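PDB 3B5E: Mll8374 protein from Mesorhizobium loti, which is probably a carboxylesterase of the alpha/beta-hydrolase fold that cleaves ester bonds. Local coordinates for residues Thr114-Val125 with Ile135-Met145. Residues are numbered along the deposited sequence; the frame is centred on the assembly and turned at random.
Sequences TFLGYSNGANLV and IVRLAALLRPM. With EDO (1,2-ethanediol), chain I.
Val136 CG2 lies over one face of the Phe115 ring, 4.0 Å from the ring centroid and nearly on its normal, a CH-pi contact; Leu138 O sits at the ring's edge. The Tyr118 ring takes Arg143 CG at its edge, Tyr118 CE1 to Arg143 CG 3.9 Å, while Ser119 CB rests above one face. The Asn123 amide divides its work: OD1 accepts Met145 N at 3.0 Å in a nearly straight bond, the donor tilted from the carbonyl plane, and ND2 donates to O2 of a 1,2-ethanediol, probably from the crystallisation liquor. With CG beside the backbone N (chi1 -55°), the amide swings from its helix toward Pro144 and Met145. An alanine here is likely to leave Met145 N without its acceptor and the turn after strand 138-142 less firmly tied to the helix. Five backbone bonds, from Phe115 N to Leu138 O (2.9 Å) through Ser119 N to Leu142 O (2.8 Å), pair the strands in parallel. Ser119, at phi 59°, psi -118°, fits a nucleophile elbow, and its OG bonds to His199 NE2, consistent with a catalytic triad. Helix 120-131 makes the beta-alpha-beta crossover; strands 32-36 and 160-166 flank the pair, with helix 85-106 beside Phe115.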
ATOM      1  N   THR A 114       2.062  -9.185   0.314  1.00 23.43           N
ATOM      2  CA  THR A 114       2.679  -7.871   0.502  1.00 24.57           C
ATOM      3  C   THR A 114       1.671  -6.828   0.112  1.00 23.72           C
ATOM      4  O   THR A 114       0.956  -6.991  -0.882  1.00 24.12           O
ATOM      5  CB  THR A 114       3.926  -7.656  -0.378  1.00 23.45           C
ATOM      6  OG1 THR A 114       4.879  -8.674  -0.081  1.00 28.63           O
ATOM      7  CG2 THR A 114       4.576  -6.223  -0.144  1.00 23.51           C
ATOM      8  N   PHE A 115       1.606  -5.775   0.919  1.00 20.59           N
ATOM      9  CA  PHE A 115       0.763  -4.633   0.641  1.00 18.05           C
ATOM     10  C   PHE A 115       1.672  -3.538   0.067  1.00 19.60           C
ATOM     11  O   PHE A 115       2.522  -3.029   0.764  1.00 22.61           O
ATOM     12  CB  PHE A 115       0.012  -4.210   1.895  1.00 19.40           C
ATOM     13  CG  PHE A 115      -1.058  -5.175   2.292  1.00 21.17           C
ATOM     14  CD1 PHE A 115      -0.737  -6.410   2.846  1.00 20.62           C
ATOM     15  CD2 PHE A 115      -2.406  -4.870   2.067  1.00 21.18           C
ATOM     16  CE1 PHE A 115      -1.741  -7.321   3.191  1.00 24.22           C
ATOM     17  CE2 PHE A 115      -3.400  -5.780   2.394  1.00 23.72           C
ATOM     18  CZ  PHE A 115      -3.066  -7.007   2.959  1.00 23.74           C
ATOM     19  N   LEU A 116       1.462  -3.213  -1.209  0.50 18.57           N
ATOM     20  CA  LEU A 116       2.254  -2.222  -1.955  0.50 17.97           C
ATOM     21  C   LEU A 116       1.388  -0.999  -2.281  0.50 19.76           C
ATOM     22  O   LEU A 116       0.479  -1.083  -3.116  0.50 20.47           O
ATOM     23  CB  LEU A 116       2.826  -2.858  -3.239  0.50 18.02           C
ATOM     24  CG  LEU A 116       3.546  -1.960  -4.277  0.50 19.36           C
ATOM     25  CD1 LEU A 116       4.904  -1.429  -3.728  0.50 12.64           C
ATOM     26  CD2 LEU A 116       3.724  -2.648  -5.642  0.50 19.36           C
ATOM     27  N   GLY A 117       1.698   0.139  -1.637  1.00 16.88           N
ATOM     28  CA  GLY A 117       0.970   1.387  -1.832  1.00 17.82           C
ATOM     29  C   GLY A 117       1.879   2.482  -2.349  1.00 17.27           C
ATOM     30  O   GLY A 117       3.083   2.531  -2.048  1.00 18.53           O
ATOM     31  N   TYR A 118       1.292   3.348  -3.143  1.00 18.28           N
ATOM     32  CA  TYR A 118       1.921   4.573  -3.610  1.00 19.60           C
ATOM     33  C   TYR A 118       1.203   5.789  -3.074  1.00 19.40           C
ATOM     34  O   TYR A 118      -0.005   5.977  -3.318  1.00 19.50           O
ATOM     35  CB  TYR A 118       1.940   4.599  -5.124  1.00 18.39           C
ATOM     36  CG  TYR A 118       2.432   5.903  -5.739  1.00 18.18           C
ATOM     37  CD1 TYR A 118       3.577   6.537  -5.273  1.00 17.55           C
ATOM     38  CD2 TYR A 118       1.744   6.482  -6.818  1.00 21.54           C
ATOM     39  CE1 TYR A 118       4.026   7.706  -5.847  1.00 19.32           C
ATOM     40  CE2 TYR A 118       2.170   7.643  -7.392  1.00 23.09           C
ATOM     41  CZ  TYR A 118       3.300   8.283  -6.886  1.00 19.05           C
ATOM     42  OH  TYR A 118       3.746   9.436  -7.481  1.00 20.56           O
ATOM     43  N   SER A 119       1.966   6.596  -2.323  1.00 20.36           N
ATOM     44  CA  SER A 119       1.543   7.906  -1.852  1.00 18.74           C
ATOM     45  C   SER A 119       0.264   7.757  -0.983  1.00 18.52           C
ATOM     46  O   SER A 119       0.330   7.104   0.057  1.00 18.67           O
ATOM     47  CB  SER A 119       1.431   8.857  -3.040  1.00 21.21           C
ATOM     48  OG  SER A 119       1.502  10.199  -2.616  1.00 23.83           O
ATOM     49  N   ASN A 120      -0.858   8.353  -1.376  1.00 19.29           N
ATOM     50  CA  ASN A 120      -2.129   8.159  -0.665  1.00 18.79           C
ATOM     51  C   ASN A 120      -2.399   6.667  -0.387  1.00 18.32           C
ATOM     52  O   ASN A 120      -2.789   6.301   0.708  1.00 17.41           O
ATOM     53  CB  ASN A 120      -3.253   8.791  -1.474  1.00 19.11           C
ATOM     54  CG  ASN A 120      -4.610   8.749  -0.770  1.00 22.75           C
ATOM     55  OD1 ASN A 120      -5.592   8.419  -1.404  1.00 22.23           O
ATOM     56  ND2 ASN A 120      -4.662   9.091   0.521  1.00 18.49           N
ATOM     57  N   GLY A 121      -2.125   5.798  -1.370  1.00 16.42           N
ATOM     58  CA  GLY A 121      -2.287   4.357  -1.157  1.00 17.96           C
ATOM     59  C   GLY A 121      -1.354   3.764  -0.110  1.00 18.29           C
ATOM     60  O   GLY A 121      -1.746   2.858   0.625  1.00 17.77           O
ATOM     61  N   ALA A 122      -0.110   4.253  -0.067  1.00 20.05           N
ATOM     62  CA  ALA A 122       0.876   3.869   0.977  1.00 17.89           C
ATOM     63  C   ALA A 122       0.344   4.290   2.340  1.00 17.24           C
ATOM     64  O   ALA A 122       0.564   3.580   3.328  1.00 18.49           O
ATOM     65  CB  ALA A 122       2.261   4.497   0.733  1.00 17.50           C
ATOM     66  N   ASN A 123      -0.344   5.427   2.394  1.00 18.43           N
ATOM     67  CA  ASN A 123      -0.801   5.966   3.663  1.00 19.10           C
ATOM     68  C   ASN A 123      -2.048   5.234   4.170  1.00 19.17           C
ATOM     69  O   ASN A 123      -2.298   5.175   5.359  1.00 18.78           O
ATOM     70  CB  ASN A 123      -0.974   7.491   3.565  1.00 19.32           C
ATOM     71  CG  ASN A 123       0.313   8.178   3.087  1.00 19.54           C
ATOM     72  OD1 ASN A 123       1.417   7.693   3.388  1.00 18.78           O
ATOM     73  ND2 ASN A 123       0.180   9.259   2.324  1.00 15.38           N
ATOM     74  N   LEU A 124      -2.829   4.667   3.250  1.00 17.90           N
ATOM     75  CA  LEU A 124      -3.860   3.680   3.617  1.00 16.19           C
ATOM     76  C   LEU A 124      -3.195   2.452   4.226  1.00 17.26           C
ATOM     77  O   LEU A 124      -3.598   2.011   5.282  1.00 18.73           O
ATOM     78  CB  LEU A 124      -4.703   3.269   2.380  1.00 17.80           C
ATOM     79  CG  LEU A 124      -6.053   2.530   2.587  1.00 18.91           C
ATOM     80  CD1 LEU A 124      -5.798   1.080   3.062  1.00 19.46           C
ATOM     81  CD2 LEU A 124      -6.985   3.315   3.576  1.00 19.46           C
ATOM     82  N   VAL A 125      -2.173   1.904   3.566  1.00 17.20           N
ATOM     83  CA  VAL A 125      -1.476   0.713   4.101  1.00 20.22           C
ATOM     84  C   VAL A 125      -0.893   0.938   5.513  1.00 19.37           C
ATOM     85  O   VAL A 125      -1.088   0.112   6.396  1.00 21.18           O
ATOM     86  CB  VAL A 125      -0.383   0.207   3.164  1.00 18.96           C
ATOM     87  CG1 VAL A 125       0.398  -0.973   3.819  1.00 16.82           C
ATOM     88  CG2 VAL A 125      -0.978  -0.227   1.773  1.00 17.68           C
ATOM     89  N   ILE A 135      -3.346  -8.185  10.039  1.00 24.24           N
ATOM     90  CA  ILE A 135      -3.620  -8.353   8.614  1.00 23.57           C
ATOM     91  C   ILE A 135      -2.333  -8.258   7.774  1.00 24.89           C
ATOM     92  O   ILE A 135      -2.013  -9.183   7.008  1.00 26.61           O
ATOM     93  CB  ILE A 135      -4.624  -7.311   8.114  1.00 23.43           C
ATOM     94  CG1 ILE A 135      -5.962  -7.519   8.831  1.00 24.18           C
ATOM     95  CG2 ILE A 135      -4.788  -7.417   6.593  1.00 25.93           C
ATOM     96  CD1 ILE A 135      -6.945  -6.450   8.582  1.00 24.56           C
ATOM     97  N   VAL A 136      -1.611  -7.150   7.937  1.00 24.14           N
ATOM     98  CA  VAL A 136      -0.385  -6.895   7.193  1.00 23.42           C
ATOM     99  C   VAL A 136       0.825  -7.564   7.855  1.00 23.99           C
ATOM    100  O   VAL A 136       1.030  -7.430   9.063  1.00 26.17           O
ATOM    101  CB  VAL A 136      -0.179  -5.384   7.003  1.00 21.75           C
ATOM    102  CG1 VAL A 136       1.094  -5.100   6.176  1.00 20.66           C
ATOM    103  CG2 VAL A 136      -1.408  -4.763   6.328  1.00 20.91           C
ATOM    104  N   ARG A 137       1.587  -8.321   7.054  1.00 22.36           N
ATOM    105  CA  ARG A 137       2.892  -8.885   7.444  1.00 24.45           C
ATOM    106  C   ARG A 137       4.080  -8.233   6.717  1.00 22.93           C
ATOM    107  O   ARG A 137       5.185  -8.211   7.239  1.00 21.62           O
ATOM    108  CB  ARG A 137       2.964 -10.386   7.143  1.00 27.58           C
ATOM    109  CG  ARG A 137       2.227 -11.291   8.127  1.00 42.92           C
ATOM    110  CD  ARG A 137       0.704 -11.307   7.897  1.00 55.50           C
ATOM    111  NE  ARG A 137       0.074 -12.581   8.292  1.00 60.38           N
ATOM    112  CZ  ARG A 137      -1.246 -12.789   8.371  1.00 59.23           C
ATOM    113  NH1 ARG A 137      -2.107 -11.806   8.120  1.00 47.39           N
ATOM    114  NH2 ARG A 137      -1.715 -13.989   8.722  1.00 56.66           N
ATOM    115  N   LEU A 138       3.823  -7.726   5.517  1.00 20.37           N
ATOM    116  CA  LEU A 138       4.834  -7.155   4.632  1.00 21.35           C
ATOM    117  C   LEU A 138       4.213  -5.958   3.935  1.00 20.11           C
ATOM    118  O   LEU A 138       3.138  -6.082   3.351  1.00 18.72           O
ATOM    119  CB  LEU A 138       5.273  -8.172   3.569  1.00 22.34           C
ATOM    120  CG  LEU A 138       6.059  -9.445   3.939  1.00 24.67           C
ATOM    121  CD1 LEU A 138       6.383 -10.251   2.674  1.00 26.14           C
ATOM    122  CD2 LEU A 138       7.337  -9.106   4.696  1.00 25.30           C
ATOM    123  N   ALA A 139       4.864  -4.798   4.026  1.00 19.49           N
ATOM    124  CA  ALA A 139       4.356  -3.578   3.412  1.00 20.68           C
ATOM    125  C   ALA A 139       5.483  -2.872   2.667  1.00 19.37           C
ATOM    126  O   ALA A 139       6.590  -2.760   3.185  1.00 20.57           O
ATOM    127  CB  ALA A 139       3.785  -2.637   4.445  1.00 17.75           C
ATOM    128  N   ALA A 140       5.183  -2.396   1.470  1.00 19.36           N
ATOM    129  CA  ALA A 140       6.109  -1.595   0.657  1.00 19.57           C
ATOM    130  C   ALA A 140       5.408  -0.259   0.424  1.00 19.53           C
ATOM    131  O   ALA A 140       4.348  -0.202  -0.234  1.00 19.09           O
ATOM    132  CB  ALA A 140       6.437  -2.260  -0.649  1.00 18.62           C
ATOM    133  N   LEU A 141       5.997   0.802   0.993  1.00 20.64           N
ATOM    134  CA  LEU A 141       5.376   2.100   1.060  1.00 18.20           C
ATOM    135  C   LEU A 141       6.191   3.070   0.197  1.00 20.32           C
ATOM    136  O   LEU A 141       7.307   3.460   0.566  1.00 17.92           O
ATOM    137  CB  LEU A 141       5.339   2.623   2.513  1.00 19.42           C
ATOM    138  CG  LEU A 141       4.703   1.715   3.586  1.00 19.61           C
ATOM    139  CD1 LEU A 141       4.743   2.383   4.946  1.00 18.73           C
ATOM    140  CD2 LEU A 141       3.275   1.304   3.263  1.00 18.10           C
ATOM    141  N   LEU A 142       5.628   3.466  -0.936  1.00 19.58           N
ATOM    142  CA  LEU A 142       6.342   4.311  -1.895  1.00 20.03           C
ATOM    143  C   LEU A 142       5.870   5.752  -1.705  1.00 19.83           C
ATOM    144  O   LEU A 142       4.674   6.035  -1.838  1.00 19.91           O
ATOM    145  CB  LEU A 142       6.091   3.845  -3.315  1.00 20.59           C
ATOM    146  CG  LEU A 142       6.436   2.384  -3.620  1.00 22.61           C
ATOM    147  CD1 LEU A 142       6.230   2.096  -5.116  1.00 21.91           C
ATOM    148  CD2 LEU A 142       7.848   2.031  -3.145  1.00 19.54           C
ATOM    149  N   ARG A 143       6.810   6.637  -1.367  1.00 20.08           N
ATOM    150  CA  ARG A 143       6.543   8.061  -1.092  1.00 18.93           C
ATOM    151  C   ARG A 143       5.441   8.311  -0.037  1.00 16.95           C
ATOM    152  O   ARG A 143       4.514   9.071  -0.283  1.00 18.71           O
ATOM    153  CB  ARG A 143       6.247   8.834  -2.363  1.00 19.29           C
ATOM    154  CG  ARG A 143       7.101   8.481  -3.560  1.00 20.44           C
ATOM    155  CD  ARG A 143       8.574   8.865  -3.376  1.00 20.39           C
ATOM    156  NE  ARG A 143       9.238   8.589  -4.641  1.00 19.41           N
ATOM    157  CZ  ARG A 143       9.660   7.390  -5.018  1.00 19.59           C
ATOM    158  NH1 ARG A 143       9.619   6.340  -4.204  1.00 18.92           N
ATOM    159  NH2 ARG A 143      10.170   7.238  -6.220  1.00 21.10           N
ATOM    160  N   PRO A 144       5.547   7.677   1.161  1.00 19.63           N
ATOM    161  CA  PRO A 144       4.554   7.815   2.202  1.00 20.47           C
ATOM    162  C   PRO A 144       4.823   9.003   3.139  1.00 19.88           C
ATOM    163  O   PRO A 144       5.862   9.624   3.064  1.00 21.11           O
ATOM    164  CB  PRO A 144       4.731   6.522   2.996  1.00 18.96           C
ATOM    165  CG  PRO A 144       6.259   6.333   2.915  1.00 20.29           C
ATOM    166  CD  PRO A 144       6.637   6.763   1.566  1.00 21.41           C
HETATM  167  N   MSE A 145       3.864   9.284   4.006  1.00 20.54           N
HETATM  168  CA  MSE A 145       3.991  10.257   5.077  1.00 20.40           C
HETATM  169  C   MSE A 145       3.073   9.838   6.212  1.00 21.05           C
HETATM  170  O   MSE A 145       2.171   9.053   5.992  1.00 21.83           O
HETATM  171  CB  MSE A 145       3.646  11.679   4.586  1.00 21.15           C
HETATM  172  CG  MSE A 145       2.181  11.916   4.258  1.00 20.76           C
HETATM  173 SE   MSE A 145       1.853  13.767   3.835  0.75 17.84          SE
HETATM  174  CE  MSE A 145       2.162  14.572   5.591  1.00 19.54           C
TER
HETATM  175  C1  EDO I 229       0.753  12.071   0.380  1.00 26.50           C
HETATM  176  O1  EDO I 229      -0.017  11.311  -0.535  1.00 32.87           O
HETATM  177  C2  EDO I 229       2.223  11.691   0.265  1.00 24.72           C
HETATM  178  O2  EDO I 229       2.588  10.493   0.985  1.00 17.62           O